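Local atomic coordinates of yersinopine synthase (Yersinia pestis, PDB entry 6C4M), a protein that catalyses the NADPH-dependent reductive condensation of pyruvate with an amino-acid-derived intermediate, the last step in making the metallophore yersinopine. Residues 135-140 / 146-151; 106-111 / 124-129; 213-218 / 225-230. One frame throughout, in Å; residues are numbered along the deposited sequence.

Overall arrangement
All three contacts lean on one mixed sheet. Contacts 1 and 2, with centres about 12 Å apart, are joined strand to strand (107-110 beside 134-137): Ile-136 O lies 2.8 Å from Leu-110 N, a probable hydrogen bond. Beyond the strands, Ser-139 of contact 1 and Ala-111 of contact 2 both reach NADP. Contact 3 uses strand 203-217, later in the chain, about 13 Å from contact 1 and about 18 Å from contact 2 between centres. Its Trp-229 and Leu-230 pack on Ile-136 CD1 of contact 1, and a salt bridge ties it to contact 2, with Arg-107 NH2 2.5 Å from Glu-226 OE1. The Leu-230 side chain is about 13 Å from NADP.

Contact 1 of 3, residues 135-140 / 146-151; sequences VILLSS and LMVQNL. With NAP (NADP nicotinamide-adenine-dinucleotide phosphate), chain B.
Val-148, on helix 144-154, meets Leu-137 and Val-135 of strand 134-137, and its two methyls divide the work. Val-148 CG2 goes to the leucine: it sits 3.9 Å from Leu-137 CD1 and 4.1 Å from Leu-137 CD2, so both branches of the leucine close on a single methyl group. Val-148 CG1 faces the start of the strand, where it comes to 4.3 Å from Val-135 CG1, a looser touch. The torsion of Val-148 explains the split. With chi1 at 171°, CG1 lies opposite the backbone N and CG2 lies beside it, which spreads the methyls over two residues of the strand. Leu-137 and Val-148 do not meet end-on; their side chains slide past each other in opposite directions, the leucine fork running alongside the valine.

Leu-137 and Val-135 are two apart on the strand and therefore present the same side of the sheet to the helix. Val-148 is closed in further by Leu-121 of helix 117-121 and Val-162 of strand 161-165, the strand that completes this beta-alpha-beta unit. Past Leu-137 the chain leaves the sheet and turns to NADP, where Ser-139 CB lies 3.3 Å from O3D of the nicotinamide ribose. Nearby, Ser-140 OG is hydrogen-bonded to Ser-164 OG.

No hydrogen bond or charge pair crosses between residues 135-140 and 146-151. At this contact the helix is probably held by dispersion forces and the exclusion of water, through the fit of branched side chains rather than any directional bond; helices 117-121 and 459-471 also pack on it.

Contact 2 of 3, residues 106-111 / 124-129; sequences QRLILA and IPWAAL. With NAP (NADP nicotinamide-adenine-dinucleotide phosphate), chain B.
Leu-108 on strand 107-110 meets three side chains of the loop 124-129 through one methyl, CD1, and every contact across the pair is apolar. Chi1 of Leu-108 (-54°) puts CG opposite the carbonyl carbon and beside the backbone N, sending CD1 to the loop. Ile-124 comes tip to tip, its CD1 4.1 Å from Leu-108 CD1. Trp-126 arrives at a slant: Trp-126 CZ3 is 3.9 Å and Leu-129 CD1 4.2 Å from Leu-108 CD1. Within the loop, Ile-124 turns its other branch onto the indole: CG2 stands 3.6 Å above the Trp-126 ring plane, over its centre.

Hydrogen bonding shapes the loop itself. Pro-125 is the centre of an inverse gamma turn, and its O accepts the Ala-128 N at 2.8 Å; Leu-129 N donates to Trp-126 O at 3.0 Å, which rounds off a short 3-10 turn. Leu-129 O takes a hydrogen bond from Lys-157 NZ.

Just past the C-terminal end of the strand, Ala-111 O lies 3.3 Å from NADP C5D. The arrangement is that of a beta-alpha-beta crossover, consistent with a Rossmann-type NADP-binding fold: the chain leaves strand 107-110, passes through helix 117-121 and the loop 124-129, then enters the parallel strand 134-137.

Contact 3 of 3, residues 213-218 / 225-230; sequences IYLANQ and AEMSWL
Within the beta-alpha-beta unit of strand 203-217, helix 225-235 and strand 240-243, Met-227 of the helix reaches across to the strand, its sulfur meeting Leu-215 and its methyl Asn-217. Met-227 SD is modelled only 3.1 Å from Leu-215 CD1, and Met-227 CE 3.2 Å from Asn-217 ND2. Both are shorter than ordinary van der Waals contacts, and the methionine side chain is bent at chi2 (-103°) and chi3, so the fine placement of the sulfur and methyl is doubtful. Leu-215 itself adopts chi1 60°, with CG wedged between backbone N and carbonyl carbon, and sends CD2 to Leu-230 CD1 at 3.9 Å.

As the chain turns back in this unit, the helix segment runs nearly antiparallel to the strand segment, at 160°, with the axes 9.8 Å apart at closest. Leu-215 and Met-227 slide past each other, whereas the Asn-217 side chain crosses Met-227 at about a right angle. The amide that Met-227 CE touches is held by other partners: Asn-217 ND2 is hydrogen-bonded to Glu-161 OE2, and OD1 to Asn-221 N. Asn-217 N is buried by the contact and has no partner in the model; Met-227 CE as modelled lies 3.5 Å from it.

Contact 1 of 3, residues 135-140 / 146-151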
loop_
_atom_site.group_PDB
_atom_site.type_symbol
_atom_site.label_atom_id
_atom_site.label_comp_id
_atom_site.label_asym_id
_atom_site.label_seq_id
_atom_site.Cartn_x
_atom_site.Cartn_y
_atom_site.Cartn_z
ATOM N N VAL A 135 8.082 -4.282 -42.642
ATOM C CA VAL A 135 7.150 -4.930 -41.746
ATOM C C VAL A 135 7.382 -4.360 -40.355
ATOM O O VAL A 135 8.488 -4.475 -39.815
ATOM C CB VAL A 135 7.346 -6.449 -41.742
ATOM C CG1 VAL A 135 6.505 -7.068 -40.664
ATOM C CG2 VAL A 135 6.991 -7.021 -43.125
ATOM N N ILE A 136 6.356 -3.738 -39.789
ATOM C CA ILE A 136 6.457 -3.064 -38.499
ATOM C C ILE A 136 5.682 -3.866 -37.467
ATOM O O ILE A 136 4.527 -4.231 -37.697
ATOM C CB ILE A 136 5.938 -1.619 -38.586
ATOM C CG1 ILE A 136 6.730 -0.836 -39.662
ATOM C CG2 ILE A 136 6.065 -0.913 -37.244
ATOM C CD1 ILE A 136 6.156 0.514 -39.993
ATOM N N LEU A 137 6.311 -4.095 -36.307
ATOM C CA LEU A 137 5.722 -4.842 -35.194
ATOM C C LEU A 137 5.242 -3.797 -34.173
ATOM O O LEU A 137 6.037 -3.178 -33.451
ATOM C CB LEU A 137 6.745 -5.837 -34.652
ATOM C CG LEU A 137 7.363 -6.771 -35.720
ATOM C CD1 LEU A 137 8.235 -7.810 -35.074
ATOM C CD2 LEU A 137 6.350 -7.437 -36.635
ATOM N N LEU A 138 3.926 -3.559 -34.172
ATOM C CA LEU A 138 3.380 -2.408 -33.473
ATOM C C LEU A 138 3.591 -2.516 -31.966
ATOM O O LEU A 138 3.867 -1.508 -31.306
ATOM C CB LEU A 138 1.895 -2.248 -33.807
ATOM C CG LEU A 138 1.201 -1.009 -33.189
ATOM C CD1 LEU A 138 1.734 0.282 -33.771
ATOM C CD2 LEU A 138 -0.301 -1.065 -33.418
ATOM N N SER A 139 3.457 -3.724 -31.396
ATOM C CA SER A 139 3.672 -3.936 -29.957
ATOM C C SER A 139 4.386 -5.271 -29.785
ATOM O O SER A 139 3.769 -6.304 -29.513
ATOM C CB SER A 139 2.379 -3.901 -29.163
ATOM O OG SER A 139 2.695 -3.857 -27.775
ATOM N N SER A 140 5.699 -5.230 -29.888
ATOM C CA SER A 140 6.511 -6.420 -30.012
ATOM C C SER A 140 6.673 -7.151 -28.678
ATOM O O SER A 140 6.329 -6.653 -27.602
ATOM C CB SER A 140 7.877 -6.027 -30.547
ATOM O OG SER A 140 8.351 -6.992 -31.442
ATOM N N LEU A 146 13.582 -11.305 -34.419
ATOM C CA LEU A 146 14.346 -12.427 -34.927
ATOM C C LEU A 146 13.434 -13.433 -35.620
ATOM O O LEU A 146 13.783 -13.973 -36.671
ATOM C CB LEU A 146 15.086 -13.110 -33.781
ATOM C CG LEU A 146 16.315 -12.415 -33.255
ATOM C CD1 LEU A 146 16.728 -12.982 -31.890
ATOM C CD2 LEU A 146 17.453 -12.529 -34.250
ATOM N N MET A 147 12.275 -13.720 -35.019
ATOM C CA MET A 147 11.339 -14.672 -35.603
ATOM C C MET A 147 10.853 -14.187 -36.964
ATOM O O MET A 147 10.861 -14.935 -37.950
ATOM C CB MET A 147 10.161 -14.865 -34.657
ATOM C CG MET A 147 9.420 -16.184 -34.813
ATOM S SD MET A 147 7.660 -15.960 -34.449
ATOM C CE MET A 147 7.375 -15.173 -36.087
ATOM N N VAL A 148 10.395 -12.941 -37.023
ATOM C CA VAL A 148 9.926 -12.376 -38.288
ATOM C C VAL A 148 11.039 -12.354 -39.333
ATOM O O VAL A 148 10.792 -12.633 -40.516
ATOM C CB VAL A 148 9.341 -10.980 -38.040
ATOM C CG1 VAL A 148 9.029 -10.247 -39.343
ATOM C CG2 VAL A 148 8.117 -11.153 -37.169
ATOM N N GLN A 149 12.267 -11.996 -38.941
ATOM C CA GLN A 149 13.371 -12.028 -39.904
ATOM C C GLN A 149 13.488 -13.399 -40.538
ATOM O O GLN A 149 13.706 -13.541 -41.756
ATOM C CB GLN A 149 14.707 -11.720 -39.238
ATOM C CG GLN A 149 15.020 -10.294 -38.945
ATOM C CD GLN A 149 16.418 -10.199 -38.381
ATOM O OE1 GLN A 149 16.581 -9.965 -37.201
ATOM N NE2 GLN A 149 17.426 -10.460 -39.208
ATOM N N ASN A 150 13.447 -14.423 -39.687
ATOM C CA ASN A 150 13.644 -15.784 -40.160
ATOM C C ASN A 150 12.596 -16.154 -41.199
ATOM O O ASN A 150 12.917 -16.712 -42.254
ATOM C CB ASN A 150 13.593 -16.749 -38.972
ATOM C CG ASN A 150 13.916 -18.154 -39.367
ATOM O OD1 ASN A 150 13.054 -18.883 -39.844
ATOM N ND2 ASN A 150 15.171 -18.537 -39.202
ATOM N N LEU A 151 11.325 -15.853 -40.917
ATOM C CA LEU A 151 10.270 -16.179 -41.875
ATOM C C LEU A 151 10.453 -15.418 -43.177
ATOM O O LEU A 151 10.282 -15.970 -44.272
ATOM C CB LEU A 151 8.899 -15.860 -41.283
ATOM C CG LEU A 151 8.455 -16.639 -40.026
ATOM C CD1 LEU A 151 7.057 -16.182 -39.608
ATOM C CD2 LEU A 151 8.453 -18.130 -40.262
HETATM P PA NAP B . -6.406 -6.291 -29.704
HETATM O O1A NAP B . -5.018 -6.524 -29.250
HETATM O O2A NAP B . -7.447 -6.683 -28.622
HETATM O O5B NAP B . -6.633 -7.170 -31.073
HETATM C C5B NAP B . -6.003 -6.619 -32.251
HETATM C C4B NAP B . -6.365 -7.531 -33.439
HETATM O O4B NAP B . -5.833 -8.950 -33.085
HETATM C C3B NAP B . -7.635 -7.635 -33.598
HETATM O O3B NAP B . -7.975 -7.739 -35.017
HETATM C C2B NAP B . -8.054 -9.050 -32.873
HETATM O O2B NAP B . -9.270 -9.594 -33.495
HETATM C C1B NAP B . -7.072 -9.852 -33.077
HETATM N N9A NAP B . -6.921 -10.658 -31.865
HETATM C C8A NAP B . -6.885 -10.404 -30.546
HETATM N N7A NAP B . -6.749 -11.602 -29.960
HETATM C C5A NAP B . -6.703 -12.563 -30.935
HETATM C C6A NAP B . -6.560 -13.920 -30.787
HETATM N N6A NAP B . -6.429 -14.834 -29.652
HETATM N N1A NAP B . -6.535 -14.702 -31.882
HETATM C C2A NAP B . -6.640 -14.144 -33.135
HETATM N N3A NAP B . -6.782 -12.794 -33.275
HETATM C C4A NAP B . -6.808 -11.998 -32.147
HETATM O O3 NAP B . -6.562 -4.676 -30.036
HETATM P PN NAP B . -5.552 -3.441 -29.767
HETATM O O1N NAP B . -5.764 -2.544 -30.906
HETATM O O2N NAP B . -6.001 -2.832 -28.417
HETATM O O5D NAP B . -3.943 -3.850 -29.594
HETATM C C5D NAP B . -3.025 -3.765 -30.716
HETATM C C4D NAP B . -1.642 -4.188 -30.180
HETATM O O4D NAP B . -1.165 -3.160 -29.054
HETATM C C3D NAP B . -1.624 -5.367 -29.594
HETATM O O3D NAP B . -0.216 -5.887 -29.762
HETATM C C2D NAP B . -1.813 -5.125 -28.092
HETATM O O2D NAP B . -1.133 -6.073 -27.415
HETATM C C1D NAP B . -1.083 -3.780 -27.909
HETATM N N1N NAP B . -1.649 -2.898 -26.858
HETATM C C2N NAP B . -2.649 -2.027 -27.112
HETATM C C3N NAP B . -3.115 -1.193 -26.070
HETATM C C7N NAP B . -4.262 -0.188 -26.314
HETATM O O7N NAP B . -4.359 0.789 -25.685
HETATM N N7N NAP B . -5.206 -0.506 -27.352
HETATM C C4N NAP B . -2.572 -1.273 -24.819
HETATM C C5N NAP B . -1.582 -2.145 -24.573
HETATM C C6N NAP B . -1.103 -2.964 -25.602
HETATM P P2B NAP B . -10.797 -9.077 -32.958
HETATM O O1X NAP B . -11.117 -9.868 -31.707
HETATM O O2X NAP B . -10.765 -7.622 -32.636
HETATM O O3X NAP B . -11.819 -9.413 -34.019
#

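Contact 2 of 3, residues 106-111 / 124-129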
loop_
_atom_site.group_PDB
_atom_site.type_symbol
_atom_site.label_atom_id
_atom_site.label_comp_id
_atom_site.label_asym_id
_atom_site.label_seq_id
_atom_site.Cartn_x
_atom_site.Cartn_y
_atom_site.Cartn_z
ATOM N N GLN A 106 3.382 -1.753 -49.772
ATOM C CA GLN A 106 4.808 -1.661 -49.475
ATOM C C GLN A 106 5.133 -1.704 -47.988
ATOM O O GLN A 106 6.299 -1.900 -47.633
ATOM C CB GLN A 106 5.381 -0.395 -50.100
ATOM C CG GLN A 106 5.165 -0.433 -51.621
ATOM C CD GLN A 106 5.964 0.599 -52.363
ATOM O OE1 GLN A 106 6.981 1.071 -51.881
ATOM N NE2 GLN A 106 5.528 0.911 -53.579
ATOM N N ARG A 107 4.137 -1.573 -47.122
ATOM C CA ARG A 107 4.354 -1.624 -45.683
ATOM C C ARG A 107 3.219 -2.436 -45.081
ATOM O O ARG A 107 2.038 -2.186 -45.370
ATOM C CB ARG A 107 4.426 -0.203 -45.103
ATOM C CG ARG A 107 4.541 -0.133 -43.622
ATOM C CD ARG A 107 4.358 1.288 -43.137
ATOM N NE ARG A 107 5.406 2.197 -43.583
ATOM C CZ ARG A 107 5.189 3.331 -44.249
ATOM N NH1 ARG A 107 3.958 3.700 -44.585
ATOM N NH2 ARG A 107 6.207 4.121 -44.563
ATOM N N LEU A 108 3.590 -3.458 -44.312
ATOM C CA LEU A 108 2.667 -4.162 -43.442
ATOM C C LEU A 108 2.938 -3.764 -41.995
ATOM O O LEU A 108 4.097 -3.698 -41.559
ATOM C CB LEU A 108 2.799 -5.677 -43.565
ATOM C CG LEU A 108 2.675 -6.285 -44.952
ATOM C CD1 LEU A 108 2.740 -7.799 -44.808
ATOM C CD2 LEU A 108 1.389 -5.827 -45.627
ATOM N N ILE A 109 1.872 -3.482 -41.260
ATOM C CA ILE A 109 1.981 -3.203 -39.827
ATOM C C ILE A 109 1.205 -4.290 -39.091
ATOM O O ILE A 109 0.001 -4.475 -39.324
ATOM C CB ILE A 109 1.480 -1.797 -39.460
ATOM C CG1 ILE A 109 2.226 -0.731 -40.301
ATOM C CG2 ILE A 109 1.674 -1.576 -37.944
ATOM C CD1 ILE A 109 1.803 0.707 -40.088
ATOM N N LEU A 110 1.898 -5.038 -38.223
ATOM C CA LEU A 110 1.247 -6.086 -37.428
ATOM C C LEU A 110 0.695 -5.435 -36.182
ATOM O O LEU A 110 1.439 -5.064 -35.279
ATOM C CB LEU A 110 2.205 -7.222 -37.089
ATOM C CG LEU A 110 2.360 -8.209 -38.244
ATOM C CD1 LEU A 110 3.473 -9.202 -37.995
ATOM C CD2 LEU A 110 1.088 -8.973 -38.409
ATOM N N ALA A 111 -0.619 -5.236 -36.186
ATOM C CA ALA A 111 -1.364 -4.720 -35.056
ATOM C C ALA A 111 -2.155 -5.800 -34.338
ATOM O O ALA A 111 -3.077 -5.469 -33.587
ATOM C CB ALA A 111 -2.323 -3.615 -35.497
ATOM N N ILE A 124 0.537 -15.233 -44.961
ATOM C CA ILE A 124 0.677 -14.154 -45.939
ATOM C C ILE A 124 1.336 -14.701 -47.203
ATOM O O ILE A 124 2.412 -15.320 -47.135
ATOM C CB ILE A 124 1.470 -12.959 -45.386
ATOM C CG1 ILE A 124 0.598 -12.208 -44.359
ATOM C CG2 ILE A 124 1.896 -12.004 -46.534
ATOM C CD1 ILE A 124 1.344 -11.383 -43.457
ATOM N N PRO A 125 0.753 -14.481 -48.359
ATOM C CA PRO A 125 1.355 -14.943 -49.631
ATOM C C PRO A 125 2.394 -13.938 -50.119
ATOM O O PRO A 125 2.143 -13.042 -50.927
ATOM C CB PRO A 125 0.144 -15.043 -50.558
ATOM C CG PRO A 125 -0.719 -13.908 -50.096
ATOM C CD PRO A 125 -0.549 -13.836 -48.584
ATOM N N TRP A 126 3.599 -14.105 -49.568
ATOM C CA TRP A 126 4.669 -13.141 -49.757
ATOM C C TRP A 126 4.964 -12.923 -51.228
ATOM O O TRP A 126 5.291 -11.804 -51.645
ATOM C CB TRP A 126 5.915 -13.634 -49.015
ATOM C CG TRP A 126 5.681 -13.782 -47.531
ATOM C CD1 TRP A 126 5.588 -14.932 -46.817
ATOM C CD2 TRP A 126 5.521 -12.717 -46.596
ATOM N NE1 TRP A 126 5.387 -14.655 -45.499
ATOM C CE2 TRP A 126 5.331 -13.297 -45.334
ATOM C CE3 TRP A 126 5.515 -11.320 -46.712
ATOM C CZ2 TRP A 126 5.139 -12.538 -44.191
ATOM C CZ3 TRP A 126 5.311 -10.567 -45.574
ATOM C CH2 TRP A 126 5.128 -11.181 -44.331
ATOM N N ALA A 127 4.847 -13.991 -52.038
ATOM C CA ALA A 127 5.148 -13.882 -53.457
ATOM C C ALA A 127 4.247 -12.866 -54.124
ATOM O O ALA A 127 4.638 -12.252 -55.121
ATOM C CB ALA A 127 4.996 -15.247 -54.154
ATOM N N ALA A 128 3.055 -12.649 -53.574
ATOM C CA ALA A 128 2.090 -11.731 -54.162
ATOM C C ALA A 128 2.221 -10.318 -53.629
ATOM O O ALA A 128 1.301 -9.515 -53.817
ATOM C CB ALA A 128 0.672 -12.243 -53.920
ATOM N N LEU A 129 3.328 -10.009 -52.946
ATOM C CA LEU A 129 3.633 -8.663 -52.453
ATOM C C LEU A 129 4.991 -8.284 -53.035
ATOM O O LEU A 129 5.997 -8.258 -52.319
ATOM C CB LEU A 129 3.623 -8.621 -50.916
ATOM C CG LEU A 129 2.262 -8.921 -50.280
ATOM C CD1 LEU A 129 2.362 -9.171 -48.791
ATOM C CD2 LEU A 129 1.313 -7.767 -50.564
HETATM P PA NAP B . -6.406 -6.291 -29.704
HETATM O O1A NAP B . -5.018 -6.524 -29.250
HETATM O O2A NAP B . -7.447 -6.683 -28.622
HETATM O O5B NAP B . -6.633 -7.170 -31.073
HETATM C C5B NAP B . -6.003 -6.619 -32.251
HETATM C C4B NAP B . -6.365 -7.531 -33.439
HETATM O O4B NAP B . -5.833 -8.950 -33.085
HETATM C C3B NAP B . -7.635 -7.635 -33.598
HETATM O O3B NAP B . -7.975 -7.739 -35.017
HETATM C C2B NAP B . -8.054 -9.050 -32.873
HETATM O O2B NAP B . -9.270 -9.594 -33.495
HETATM C C1B NAP B . -7.072 -9.852 -33.077
HETATM N N9A NAP B . -6.921 -10.658 -31.865
HETATM C C8A NAP B . -6.885 -10.404 -30.546
HETATM N N7A NAP B . -6.749 -11.602 -29.960
HETATM C C5A NAP B . -6.703 -12.563 -30.935
HETATM C C6A NAP B . -6.560 -13.920 -30.787
HETATM N N6A NAP B . -6.429 -14.834 -29.652
HETATM N N1A NAP B . -6.535 -14.702 -31.882
HETATM C C2A NAP B . -6.640 -14.144 -33.135
HETATM N N3A NAP B . -6.782 -12.794 -33.275
HETATM C C4A NAP B . -6.808 -11.998 -32.147
HETATM O O3 NAP B . -6.562 -4.676 -30.036
HETATM P PN NAP B . -5.552 -3.441 -29.767
HETATM O O1N NAP B . -5.764 -2.544 -30.906
HETATM O O2N NAP B . -6.001 -2.832 -28.417
HETATM O O5D NAP B . -3.943 -3.850 -29.594
HETATM C C5D NAP B . -3.025 -3.765 -30.716
HETATM C C4D NAP B . -1.642 -4.188 -30.180
HETATM O O4D NAP B . -1.165 -3.160 -29.054
HETATM C C3D NAP B . -1.624 -5.367 -29.594
HETATM O O3D NAP B . -0.216 -5.887 -29.762
HETATM C C2D NAP B . -1.813 -5.125 -28.092
HETATM O O2D NAP B . -1.133 -6.073 -27.415
HETATM C C1D NAP B . -1.083 -3.780 -27.909
HETATM N N1N NAP B . -1.649 -2.898 -26.858
HETATM C C2N NAP B . -2.649 -2.027 -27.112
HETATM C C3N NAP B . -3.115 -1.193 -26.070
HETATM C C7N NAP B . -4.262 -0.188 -26.314
HETATM O O7N NAP B . -4.359 0.789 -25.685
HETATM N N7N NAP B . -5.206 -0.506 -27.352
HETATM C C4N NAP B . -2.572 -1.273 -24.819
HETATM C C5N NAP B . -1.582 -2.145 -24.573
HETATM C C6N NAP B . -1.103 -2.964 -25.602
HETATM P P2B NAP B . -10.797 -9.077 -32.958
HETATM O O1X NAP B . -11.117 -9.868 -31.707
HETATM O O2X NAP B . -10.765 -7.622 -32.636
HETATM O O3X NAP B . -11.819 -9.413 -34.019
#

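Contact 3 of 3, residues 213-218 / 225-230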
loop_
_atom_site.group_PDB
_atom_site.type_symbol
_atom_site.label_atom_id
_atom_site.label_comp_id
_atom_site.label_asym_id
_atom_site.label_seq_id
_atom_site.Cartn_x
_atom_site.Cartn_y
_atom_site.Cartn_z
ATOM N N ILE A 213 8.954 5.551 -26.890
ATOM C CA ILE A 213 8.935 4.220 -27.465
ATOM C C ILE A 213 10.353 3.905 -27.898
ATOM O O ILE A 213 11.060 4.771 -28.427
ATOM C CB ILE A 213 7.976 4.138 -28.668
ATOM C CG1 ILE A 213 6.529 4.433 -28.255
ATOM C CG2 ILE A 213 8.073 2.806 -29.322
ATOM C CD1 ILE A 213 5.949 3.461 -27.231
ATOM N N TYR A 214 10.768 2.673 -27.680
ATOM C CA TYR A 214 12.058 2.191 -28.137
ATOM C C TYR A 214 11.833 1.420 -29.428
ATOM O O TYR A 214 10.883 0.645 -29.524
ATOM C CB TYR A 214 12.711 1.288 -27.090
ATOM C CG TYR A 214 13.062 1.993 -25.814
ATOM C CD1 TYR A 214 12.130 2.130 -24.798
ATOM C CD2 TYR A 214 14.328 2.535 -25.620
ATOM C CE1 TYR A 214 12.445 2.792 -23.623
ATOM C CE2 TYR A 214 14.650 3.202 -24.440
ATOM C CZ TYR A 214 13.705 3.301 -23.446
ATOM O OH TYR A 214 14.005 3.965 -22.294
ATOM N N LEU A 215 12.672 1.646 -30.436
ATOM C CA LEU A 215 12.514 0.844 -31.633
ATOM C C LEU A 215 13.866 0.555 -32.265
ATOM O O LEU A 215 14.890 1.138 -31.899
ATOM C CB LEU A 215 11.543 1.510 -32.603
ATOM C CG LEU A 215 11.846 2.907 -33.147
ATOM C CD1 LEU A 215 13.006 2.875 -34.014
ATOM C CD2 LEU A 215 10.652 3.423 -33.941
ATOM N N ALA A 216 13.846 -0.361 -33.237
ATOM C CA ALA A 216 15.043 -0.769 -33.964
ATOM C C ALA A 216 14.606 -1.565 -35.187
ATOM O O ALA A 216 13.503 -2.111 -35.224
ATOM C CB ALA A 216 15.969 -1.624 -33.084
ATOM N N ASN A 217 15.470 -1.591 -36.204
ATOM C CA ASN A 217 15.374 -2.560 -37.282
ATOM C C ASN A 217 16.511 -3.555 -37.139
ATOM O O ASN A 217 17.361 -3.438 -36.258
ATOM C CB ASN A 217 15.406 -1.872 -38.644
ATOM C CG ASN A 217 16.689 -1.111 -38.881
ATOM O OD1 ASN A 217 17.775 -1.561 -38.514
ATOM N ND2 ASN A 217 16.571 0.042 -39.513
ATOM N N GLN A 218 16.488 -4.575 -37.975
ATOM C CA GLN A 218 17.438 -5.652 -37.793
ATOM C C GLN A 218 18.875 -5.196 -37.977
ATOM O O GLN A 218 19.787 -5.885 -37.512
ATOM C CB GLN A 218 17.125 -6.805 -38.753
ATOM C CG GLN A 218 17.330 -6.539 -40.263
ATOM C CD GLN A 218 16.049 -6.099 -40.964
ATOM O OE1 GLN A 218 15.340 -5.210 -40.504
ATOM N NE2 GLN A 218 15.735 -6.752 -42.074
ATOM N N ALA A 225 14.897 5.755 -43.728
ATOM C CA ALA A 225 13.660 6.457 -44.075
ATOM C C ALA A 225 12.448 5.950 -43.282
ATOM O O ALA A 225 11.594 6.749 -42.884
ATOM C CB ALA A 225 13.397 6.346 -45.577
ATOM N N GLU A 226 12.324 4.628 -43.065
ATOM C CA GLU A 226 11.172 4.127 -42.315
ATOM C C GLU A 226 11.219 4.594 -40.873
ATOM O O GLU A 226 10.199 5.007 -40.312
ATOM C CB GLU A 226 11.103 2.595 -42.337
ATOM C CG GLU A 226 10.358 1.991 -43.519
ATOM C CD GLU A 226 8.893 2.377 -43.540
ATOM O OE1 GLU A 226 8.576 3.435 -44.119
ATOM O OE2 GLU A 226 8.059 1.635 -42.978
ATOM N N MET A 227 12.394 4.483 -40.242
ATOM C CA MET A 227 12.576 5.005 -38.884
ATOM C C MET A 227 12.231 6.484 -38.809
ATOM O O MET A 227 11.570 6.925 -37.857
ATOM C CB MET A 227 14.018 4.796 -38.430
ATOM C CG MET A 227 14.427 3.337 -38.421
ATOM S SD MET A 227 14.440 2.683 -36.785
ATOM C CE MET A 227 15.975 1.752 -36.900
ATOM N N SER A 228 12.676 7.263 -39.804
ATOM C CA SER A 228 12.367 8.690 -39.821
ATOM C C SER A 228 10.874 8.893 -39.955
ATOM O O SER A 228 10.294 9.786 -39.331
ATOM C CB SER A 228 13.099 9.387 -40.974
ATOM O OG SER A 228 14.499 9.258 -40.827
ATOM N N TRP A 229 10.237 8.064 -40.776
ATOM C CA TRP A 229 8.802 8.180 -40.974
ATOM C C TRP A 229 8.064 7.882 -39.678
ATOM O O TRP A 229 7.196 8.655 -39.258
ATOM C CB TRP A 229 8.341 7.236 -42.090
ATOM C CG TRP A 229 6.858 7.144 -42.175
ATOM C CD1 TRP A 229 6.009 8.057 -42.708
ATOM C CD2 TRP A 229 6.050 6.069 -41.713
ATOM N NE1 TRP A 229 4.711 7.627 -42.590
ATOM C CE2 TRP A 229 4.710 6.401 -41.986
ATOM C CE3 TRP A 229 6.328 4.860 -41.086
ATOM C CZ2 TRP A 229 3.652 5.568 -41.654
ATOM C CZ3 TRP A 229 5.285 4.035 -40.759
ATOM C CH2 TRP A 229 3.958 4.390 -41.045
ATOM N N LEU A 230 8.413 6.766 -39.021
ATOM C CA LEU A 230 7.813 6.431 -37.732
ATOM C C LEU A 230 8.000 7.552 -36.727
ATOM O O LEU A 230 7.062 7.914 -36.010
ATOM C CB LEU A 230 8.408 5.138 -37.168
ATOM C CG LEU A 230 7.749 3.854 -37.634
ATOM C CD1 LEU A 230 8.551 2.659 -37.166
ATOM C CD2 LEU A 230 6.325 3.734 -37.104
#